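Dual function macrocyclase-peptidase POPB (Galerina marginata, PDB 5N4B) cleaves peptide bonds after prolyl residues and closes peptide precursors into the macrocycles of the amanitin toxins. Local coordinates at residues S14-D22 with P33-L41; G604-H612 with W620-S628. The protein carries 1 engineered substitution. All coordinates share one frame; numbering follows the deposited sequence.

Contact 1. Residues S14-D22 with P33-L41; sequences STRRSDHVD and PVPDPYQWL
The phenol oxygen of Tyr38 is gripped from two sides: Arg17 NH1 donates to it over 2.9 Å, the oxygen lying in the guanidinium plane, and water 1 ties it to the carbonyl of Thr15. The flat of the Arg17 guanidinium rests on the Pro37 ring. Next along, Arg16 O takes the indole N-H of Trp40 (NE1 to O 2.8 Å), which arrives 51° out of the carbonyl plane. With CG wedged between backbone N and carbonyl carbon (chi1 61°), Trp40 turns one indole face to the Arg16 guanidinium, a cation-pi stack with planes at 29°; Arg16 NE also forms a salt bridge with Glu47. Gln39 CG sits squarely over the His20 ring, 4.2 Å from its centroid. His20 NE2 donates to Asp22 OD1 at 2.7 Å, while water 3 bridges OD2 of Asp22 and Asp36, probably easing their like charges; Asp36 is also paired with Lys672. Backbone bonds run from Ser18 N to Pro37 O and from Asp36 N to His20 O, and Asp22 and Val34 form a hydrogen-bonded pair of the antiparallel hairpin 21-26/30-35. Past strand 30-35, Tyr38 packs on helix 668-680 and Trp40 on helix 46-64.

Contact 2. Residues G604-H612 with W620-S628; sequences GVADLLKFH and WISEYGNPS
Phe611 is the main bump of segment 604-612, pushed into a hollow formed by Trp620, Ile621, Tyr624, Gly625 and Pro627. Its CG lies between backbone N and carbonyl carbon (chi1 69°), which sends the ring across to the other segment. Tyr624 presents its edge to one face of that ring, a T-shaped pair with planes at 80° and CD2 above the ring centre. Phe611 CD1 meets Trp620 CE3 at 3.7 Å and CZ faces Ile621 CG1, while Gly625 O lies near the ring plane, 3.2 Å from CZ. This carbonyl is buried and finds no hydrogen-bond partner.

Leu608 lays its CD2 methyl on a face of the Tyr624 ring, 4.0 Å from the centroid. At the far end of this tyrosine the hydroxyl bonds to Asn579, next to the active-site position Ala578, where the catalytic serine has been replaced by engineering. The contact therefore packs beside the catalytic centre of the alpha/beta-hydrolase domain, in the long loop that follows strand 598-602 and includes the short helix 621-624. Val605 CG2 closes the same flank by touching the Trp620 indole at CZ3, 3.7 Å away; the side chain of Val605 is about 6 Å from that of Ala578.

On the other flank Pro627 is the bump, this time of segment 620-628. Its CG fits against two successive carbonyls, at 3.3 Å from Leu608 O and 3.4 Å from Leu609 O, and its CD lies over a face of the His612 imidazole in a CH-pi contact. An Asx turn shapes the backbone round this proline: Asn626 OD1 receives Ser628 N from above its amide plane. Ile621 CD1 comes up to His612 CB, and helix 630-636 backs Pro627 through Ile636.

From the N terminus the chain first runs through segment 14-22, turns over as a hairpin and returns through 33-41, where contact 1 closes a loop of ten residues. The seven-bladed propeller and much of the hydrolase domain follow before contact 2 closes a seven-residue loop between 604-612 and 620-628. The two loops lie in series, neither enclosing nor crossing the other. In space, however, they touch, with centres about 19 Å apart: Val34 meets Leu609, and Lys610 packs against Gln39 and Asp36. Lys672 of helix 668-680 pairs with both Asp36 and Asp607, so the N-terminal hairpin is tied to the part of the hydrolase domain that follows the propeller in sequence.

Contact 1. Residues S14-D22 with P33-L41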
loop_
_atom_site.group_PDB
_atom_site.type_symbol
_atom_site.label_atom_id
_atom_site.label_comp_id
_atom_site.label_asym_id
_atom_site.label_seq_id
_atom_site.Cartn_x
_atom_site.Cartn_y
_atom_site.Cartn_z
ATOM N N SER A 14 23.022 5.078 26.512
ATOM C CA SER A 14 23.114 3.949 27.430
ATOM C C SER A 14 21.863 3.091 27.307
ATOM O O SER A 14 20.745 3.583 27.423
ATOM C CB SER A 14 23.226 4.517 28.849
ATOM O OG SER A 14 23.176 3.484 29.820
ATOM N N THR A 15 22.057 1.813 27.020
ATOM C CA THR A 15 20.951 0.904 26.700
ATOM C C THR A 15 21.147 -0.382 27.479
ATOM O O THR A 15 22.043 -1.172 27.166
ATOM C CB THR A 15 20.877 0.629 25.212
ATOM O OG1 THR A 15 20.813 1.881 24.546
ATOM C CG2 THR A 15 19.630 -0.172 24.839
ATOM N N ARG A 16 20.307 -0.581 28.490
ATOM C CA ARG A 16 20.413 -1.748 29.346
ATOM C C ARG A 16 20.306 -3.019 28.531
ATOM O O ARG A 16 19.554 -3.089 27.563
ATOM C CB ARG A 16 19.252 -1.711 30.364
ATOM C CG ARG A 16 19.225 -2.888 31.314
ATOM C CD ARG A 16 18.289 -2.574 32.482
ATOM N NE ARG A 16 16.896 -2.460 32.063
ATOM C CZ ARG A 16 16.048 -3.484 32.010
ATOM N NH1 ARG A 16 16.430 -4.711 32.362
ATOM N NH2 ARG A 16 14.814 -3.289 31.614
ATOM N N ARG A 17 21.073 -4.041 28.919
ATOM C CA ARG A 17 20.998 -5.381 28.347
ATOM C C ARG A 17 20.479 -6.307 29.413
ATOM O O ARG A 17 21.146 -6.525 30.440
ATOM C CB ARG A 17 22.347 -5.874 27.850
ATOM C CG ARG A 17 22.835 -5.087 26.636
ATOM C CD ARG A 17 24.278 -5.423 26.234
ATOM N NE ARG A 17 24.447 -6.832 25.918
ATOM C CZ ARG A 17 24.105 -7.419 24.778
ATOM N NH1 ARG A 17 23.537 -6.730 23.798
ATOM N NH2 ARG A 17 24.343 -8.713 24.572
ATOM N N SER A 18 19.291 -6.837 29.204
ATOM C CA SER A 18 18.728 -7.761 30.165
ATOM C C SER A 18 19.325 -9.145 29.992
ATOM O O SER A 18 20.073 -9.432 29.052
ATOM C CB SER A 18 17.224 -7.804 30.035
ATOM O OG SER A 18 16.870 -8.657 28.955
ATOM N N ASP A 19 19.006 -10.017 30.950
ATOM C CA ASP A 19 19.450 -11.400 30.882
ATOM C C ASP A 19 18.406 -12.334 30.244
ATOM O O ASP A 19 18.549 -13.558 30.327
ATOM C CB ASP A 19 19.863 -11.892 32.289
ATOM C CG ASP A 19 18.687 -12.127 33.219
ATOM O OD1 ASP A 19 17.537 -11.782 32.883
ATOM O OD2 ASP A 19 18.913 -12.670 34.333
ATOM N N HIS A 20 17.404 -11.780 29.553
ATOM C CA HIS A 20 16.345 -12.589 28.950
ATOM C C HIS A 20 16.902 -13.519 27.878
ATOM O O HIS A 20 17.674 -13.105 27.009
ATOM C CB HIS A 20 15.290 -11.684 28.320
ATOM C CG HIS A 20 14.085 -12.415 27.844
ATOM N ND1 HIS A 20 12.939 -12.545 28.603
ATOM C CD2 HIS A 20 13.854 -13.090 26.695
ATOM C CE1 HIS A 20 12.057 -13.271 27.933
ATOM N NE2 HIS A 20 12.593 -13.615 26.775
ATOM N N VAL A 21 16.475 -14.771 27.914
ATOM C CA VAL A 21 16.835 -15.766 26.915
ATOM C C VAL A 21 15.560 -16.483 26.522
ATOM O O VAL A 21 14.775 -16.887 27.389
ATOM C CB VAL A 21 17.883 -16.780 27.431
ATOM C CG1 VAL A 21 18.171 -17.847 26.351
ATOM C CG2 VAL A 21 19.156 -16.099 27.801
ATOM N N ASP A 22 15.365 -16.661 25.220
ATOM C CA ASP A 22 14.304 -17.497 24.697
ATOM C C ASP A 22 14.940 -18.718 24.067
ATOM O O ASP A 22 15.988 -18.610 23.427
ATOM C CB ASP A 22 13.518 -16.763 23.609
ATOM C CG ASP A 22 12.878 -15.482 24.111
ATOM O OD1 ASP A 22 12.015 -15.608 25.001
ATOM O OD2 ASP A 22 13.199 -14.395 23.560
ATOM N N PRO A 33 19.359 -21.718 22.478
ATOM C CA PRO A 33 19.088 -20.546 23.322
ATOM C C PRO A 33 19.448 -19.275 22.571
ATOM O O PRO A 33 20.500 -19.187 21.936
ATOM C CB PRO A 33 20.001 -20.765 24.544
ATOM C CG PRO A 33 21.171 -21.483 23.973
ATOM C CD PRO A 33 20.649 -22.352 22.830
ATOM N N VAL A 34 18.532 -18.317 22.588
ATOM C CA VAL A 34 18.671 -17.062 21.865
ATOM C C VAL A 34 18.536 -15.937 22.887
ATOM O O VAL A 34 17.432 -15.609 23.320
ATOM C CB VAL A 34 17.603 -16.931 20.762
ATOM C CG1 VAL A 34 17.744 -15.581 20.040
ATOM C CG2 VAL A 34 17.724 -18.082 19.761
ATOM N N PRO A 35 19.639 -15.316 23.291
ATOM C CA PRO A 35 19.523 -14.156 24.194
ATOM C C PRO A 35 18.731 -13.058 23.503
ATOM O O PRO A 35 18.916 -12.813 22.311
ATOM C CB PRO A 35 20.971 -13.721 24.396
ATOM C CG PRO A 35 21.777 -14.998 24.165
ATOM C CD PRO A 35 21.051 -15.655 23.005
ATOM N N ASP A 36 17.886 -12.367 24.281
ATOM C CA ASP A 36 17.121 -11.210 23.796
ATOM C C ASP A 36 17.311 -10.083 24.810
ATOM O O ASP A 36 16.383 -9.706 25.536
ATOM C CB ASP A 36 15.651 -11.553 23.572
ATOM C CG ASP A 36 14.944 -10.600 22.558
ATOM O OD1 ASP A 36 15.597 -10.172 21.568
ATOM O OD2 ASP A 36 13.737 -10.322 22.737
ATOM N N PRO A 37 18.514 -9.502 24.859
ATOM C CA PRO A 37 18.823 -8.497 25.879
ATOM C C PRO A 37 18.014 -7.243 25.744
ATOM O O PRO A 37 17.986 -6.428 26.680
ATOM C CB PRO A 37 20.330 -8.222 25.670
ATOM C CG PRO A 37 20.594 -8.664 24.284
ATOM C CD PRO A 37 19.679 -9.829 24.033
ATOM N N TYR A 38 17.389 -7.024 24.572
ATOM C CA TYR A 38 16.558 -5.848 24.345
ATOM C C TYR A 38 15.067 -6.196 24.322
ATOM O O TYR A 38 14.250 -5.434 23.776
ATOM C CB TYR A 38 17.008 -5.088 23.074
ATOM C CG TYR A 38 18.495 -4.746 23.158
ATOM C CD1 TYR A 38 19.008 -3.969 24.196
ATOM C CD2 TYR A 38 19.394 -5.243 22.207
ATOM C CE1 TYR A 38 20.347 -3.703 24.278
ATOM C CE2 TYR A 38 20.723 -4.976 22.296
ATOM C CZ TYR A 38 21.212 -4.217 23.311
ATOM O OH TYR A 38 22.587 -3.988 23.397
ATOM N N GLN A 39 14.690 -7.313 24.940
ATOM C CA GLN A 39 13.271 -7.659 25.044
ATOM C C GLN A 39 12.477 -6.521 25.650
ATOM O O GLN A 39 11.316 -6.307 25.284
ATOM C CB GLN A 39 13.095 -8.957 25.852
ATOM C CG GLN A 39 11.617 -9.388 25.988
ATOM C CD GLN A 39 10.866 -8.579 27.035
ATOM O OE1 GLN A 39 11.430 -8.213 28.071
ATOM N NE2 GLN A 39 9.591 -8.258 26.763
ATOM N N TRP A 40 13.089 -5.768 26.565
ATOM C CA TRP A 40 12.409 -4.687 27.267
ATOM C C TRP A 40 12.006 -3.544 26.339
ATOM O O TRP A 40 11.103 -2.782 26.675
ATOM C CB TRP A 40 13.243 -4.199 28.448
ATOM C CG TRP A 40 14.567 -3.643 28.083
ATOM C CD1 TRP A 40 15.725 -4.331 27.927
ATOM C CD2 TRP A 40 14.848 -2.279 27.819
ATOM N NE1 TRP A 40 16.733 -3.445 27.569
ATOM C CE2 TRP A 40 16.218 -2.183 27.510
ATOM C CE3 TRP A 40 14.079 -1.110 27.836
ATOM C CZ2 TRP A 40 16.838 -0.971 27.227
ATOM C CZ3 TRP A 40 14.695 0.090 27.545
ATOM C CH2 TRP A 40 16.059 0.154 27.237
ATOM N N LEU A 41 12.603 -3.435 25.159
ATOM C CA LEU A 41 12.203 -2.429 24.178
ATOM C C LEU A 41 10.913 -2.784 23.489
ATOM O O LEU A 41 10.429 -1.988 22.679
ATOM C CB LEU A 41 13.339 -2.192 23.164
ATOM C CG LEU A 41 14.474 -1.348 23.734
ATOM C CD1 LEU A 41 15.707 -1.340 22.807
ATOM C CD2 LEU A 41 14.016 0.108 23.951
HETATM O O HOH W 1 23.397 -1.918 24.868
HETATM O O HOH W 2 13.781 -8.047 29.139
HETATM O O HOH W 3 12.152 -12.131 23.863
#

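Contact 2. Residues G604-H612 with W620-S628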
loop_
_atom_site.group_PDB
_atom_site.type_symbol
_atom_site.label_atom_id
_atom_site.label_comp_id
_atom_site.label_asym_id
_atom_site.label_seq_id
_atom_site.Cartn_x
_atom_site.Cartn_y
_atom_site.Cartn_z
ATOM N N GLY A 604 10.270 -1.010 9.579
ATOM C CA GLY A 604 10.596 -2.330 9.091
ATOM C C GLY A 604 10.454 -3.445 10.104
ATOM O O GLY A 604 10.602 -3.267 11.325
ATOM N N VAL A 605 10.164 -4.638 9.595
ATOM C CA VAL A 605 10.267 -5.859 10.402
ATOM C C VAL A 605 11.756 -6.164 10.555
ATOM O O VAL A 605 12.544 -5.926 9.636
ATOM C CB VAL A 605 9.534 -7.015 9.707
ATOM C CG1 VAL A 605 9.760 -8.309 10.392
ATOM C CG2 VAL A 605 8.050 -6.693 9.577
ATOM N N ALA A 606 12.168 -6.668 11.718
ATOM C CA ALA A 606 13.579 -7.009 11.935
ATOM C C ALA A 606 13.795 -8.169 12.888
ATOM O O ALA A 606 14.850 -8.837 12.806
ATOM C CB ALA A 606 14.367 -5.800 12.436
ATOM N N ASP A 607 12.851 -8.426 13.790
ATOM C CA ASP A 607 12.922 -9.579 14.692
ATOM C C ASP A 607 12.058 -10.652 14.037
ATOM O O ASP A 607 10.843 -10.708 14.226
ATOM C CB ASP A 607 12.474 -9.218 16.091
ATOM C CG ASP A 607 12.575 -10.393 17.033
ATOM O OD1 ASP A 607 12.660 -11.553 16.572
ATOM O OD2 ASP A 607 12.541 -10.160 18.269
ATOM N N LEU A 608 12.678 -11.491 13.209
ATOM C CA LEU A 608 11.924 -12.520 12.500
ATOM C C LEU A 608 11.676 -13.764 13.357
ATOM O O LEU A 608 11.017 -14.700 12.884
ATOM C CB LEU A 608 12.614 -12.937 11.209
ATOM C CG LEU A 608 12.497 -12.070 10.002
ATOM C CD1 LEU A 608 13.154 -12.783 8.822
ATOM C CD2 LEU A 608 11.056 -11.762 9.644
ATOM N N LEU A 609 12.172 -13.794 14.598
ATOM C CA LEU A 609 11.810 -14.861 15.521
ATOM C C LEU A 609 10.552 -14.569 16.315
ATOM O O LEU A 609 9.897 -15.511 16.758
ATOM C CB LEU A 609 12.951 -15.205 16.485
ATOM C CG LEU A 609 14.213 -15.733 15.833
ATOM C CD1 LEU A 609 15.242 -16.036 16.883
ATOM C CD2 LEU A 609 13.936 -16.936 14.994
ATOM N N LYS A 610 10.158 -13.296 16.450
ATOM C CA LYS A 610 9.007 -12.932 17.280
ATOM C C LYS A 610 7.934 -12.140 16.528
ATOM O O LYS A 610 6.958 -11.721 17.151
ATOM C CB LYS A 610 9.465 -12.158 18.535
ATOM C CG LYS A 610 10.393 -12.933 19.500
ATOM C CD LYS A 610 10.681 -12.161 20.848
ATOM C CE LYS A 610 9.445 -12.022 21.711
ATOM N NZ LYS A 610 9.745 -11.424 23.076
ATOM N N PHE A 611 8.054 -11.958 15.219
ATOM C CA PHE A 611 7.117 -11.094 14.504
ATOM C C PHE A 611 5.673 -11.562 14.672
ATOM O O PHE A 611 4.749 -10.743 14.636
ATOM C CB PHE A 611 7.462 -11.045 13.000
ATOM C CG PHE A 611 7.196 -12.365 12.265
ATOM C CD1 PHE A 611 5.949 -12.652 11.771
ATOM C CD2 PHE A 611 8.189 -13.324 12.121
ATOM C CE1 PHE A 611 5.662 -13.871 11.155
ATOM C CE2 PHE A 611 7.913 -14.536 11.533
ATOM C CZ PHE A 611 6.656 -14.811 11.015
ATOM N N HIS A 612 5.456 -12.870 14.817
ATOM C CA HIS A 612 4.116 -13.427 14.876
ATOM C C HIS A 612 3.461 -13.265 16.233
ATOM O O HIS A 612 2.291 -13.646 16.368
ATOM C CB HIS A 612 4.133 -14.886 14.449
ATOM C CG HIS A 612 4.963 -15.757 15.315
ATOM N ND1 HIS A 612 6.260 -15.447 15.656
ATOM C CD2 HIS A 612 4.700 -16.964 15.873
ATOM C CE1 HIS A 612 6.748 -16.396 16.440
ATOM N NE2 HIS A 612 5.825 -17.334 16.575
ATOM N N TRP A 620 1.690 -13.091 8.662
ATOM C CA TRP A 620 2.877 -13.125 7.820
ATOM C C TRP A 620 3.631 -14.455 7.881
ATOM O O TRP A 620 4.686 -14.582 7.250
ATOM C CB TRP A 620 3.838 -12.003 8.193
ATOM C CG TRP A 620 3.233 -10.669 8.340
ATOM C CD1 TRP A 620 2.104 -10.181 7.755
ATOM C CD2 TRP A 620 3.739 -9.644 9.187
ATOM N NE1 TRP A 620 1.877 -8.896 8.193
ATOM C CE2 TRP A 620 2.877 -8.544 9.071
ATOM C CE3 TRP A 620 4.840 -9.555 10.032
ATOM C CZ2 TRP A 620 3.091 -7.364 9.801
ATOM C CZ3 TRP A 620 5.047 -8.404 10.754
ATOM C CH2 TRP A 620 4.184 -7.341 10.648
ATOM N N ILE A 621 3.147 -15.430 8.629
ATOM C CA ILE A 621 3.729 -16.762 8.565
ATOM C C ILE A 621 3.708 -17.302 7.139
ATOM O O ILE A 621 4.627 -18.027 6.740
ATOM C CB ILE A 621 3.022 -17.676 9.568
ATOM C CG1 ILE A 621 3.460 -17.280 10.983
ATOM C CG2 ILE A 621 3.351 -19.116 9.291
ATOM C CD1 ILE A 621 2.610 -17.957 12.079
ATOM N N SER A 622 2.700 -16.946 6.338
ATOM C CA SER A 622 2.690 -17.392 4.948
ATOM C C SER A 622 3.810 -16.758 4.135
ATOM O O SER A 622 4.135 -17.265 3.055
ATOM C CB SER A 622 1.342 -17.084 4.315
ATOM O OG SER A 622 1.047 -15.729 4.406
ATOM N N GLU A 623 4.397 -15.663 4.611
ATOM C CA GLU A 623 5.494 -14.973 3.963
ATOM C C GLU A 623 6.871 -15.354 4.473
ATOM O O GLU A 623 7.805 -15.473 3.681
ATOM C CB GLU A 623 5.351 -13.458 4.110
ATOM C CG GLU A 623 6.274 -12.657 3.208
ATOM C CD GLU A 623 5.927 -12.722 1.697
ATOM O OE1 GLU A 623 4.840 -13.223 1.368
ATOM O OE2 GLU A 623 6.777 -12.285 0.869
ATOM N N TYR A 624 7.025 -15.538 5.777
ATOM C CA TYR A 624 8.328 -15.730 6.414
ATOM C C TYR A 624 8.554 -17.138 6.955
ATOM O O TYR A 624 9.713 -17.484 7.229
ATOM C CB TYR A 624 8.481 -14.735 7.568
ATOM C CG TYR A 624 8.318 -13.276 7.213
ATOM C CD1 TYR A 624 8.912 -12.770 6.100
ATOM C CD2 TYR A 624 7.587 -12.424 8.016
ATOM C CE1 TYR A 624 8.769 -11.438 5.750
ATOM C CE2 TYR A 624 7.434 -11.096 7.692
ATOM C CZ TYR A 624 8.036 -10.613 6.547
ATOM O OH TYR A 624 7.816 -9.290 6.308
ATOM N N GLY A 625 7.503 -17.930 7.151
ATOM C CA GLY A 625 7.612 -19.147 7.930
ATOM C C GLY A 625 7.218 -18.924 9.384
ATOM O O GLY A 625 7.002 -17.803 9.855
ATOM N N ASN A 626 7.167 -20.031 10.122
ATOM C CA ASN A 626 6.745 -20.027 11.512
ATOM C C ASN A 626 7.952 -20.330 12.402
ATOM O O ASN A 626 8.462 -21.461 12.381
ATOM C CB ASN A 626 5.651 -21.067 11.731
ATOM C CG ASN A 626 5.033 -20.978 13.101
ATOM O OD1 ASN A 626 5.646 -20.473 14.067
ATOM N ND2 ASN A 626 3.809 -21.489 13.213
ATOM N N PRO A 627 8.446 -19.365 13.174
ATOM C CA PRO A 627 9.612 -19.613 14.039
ATOM C C PRO A 627 9.425 -20.727 15.031
ATOM O O PRO A 627 10.440 -21.245 15.501
ATOM C CB PRO A 627 9.806 -18.283 14.779
ATOM C CG PRO A 627 9.140 -17.214 13.904
ATOM C CD PRO A 627 7.964 -17.966 13.268
ATOM N N SER A 628 8.187 -21.107 15.355
ATOM C CA SER A 628 7.960 -22.195 16.311
ATOM C C SER A 628 7.988 -23.578 15.671
ATOM O O SER A 628 7.858 -24.588 16.384
ATOM C CB SER A 628 6.620 -22.016 17.021
ATOM O OG SER A 628 5.555 -22.319 16.145
#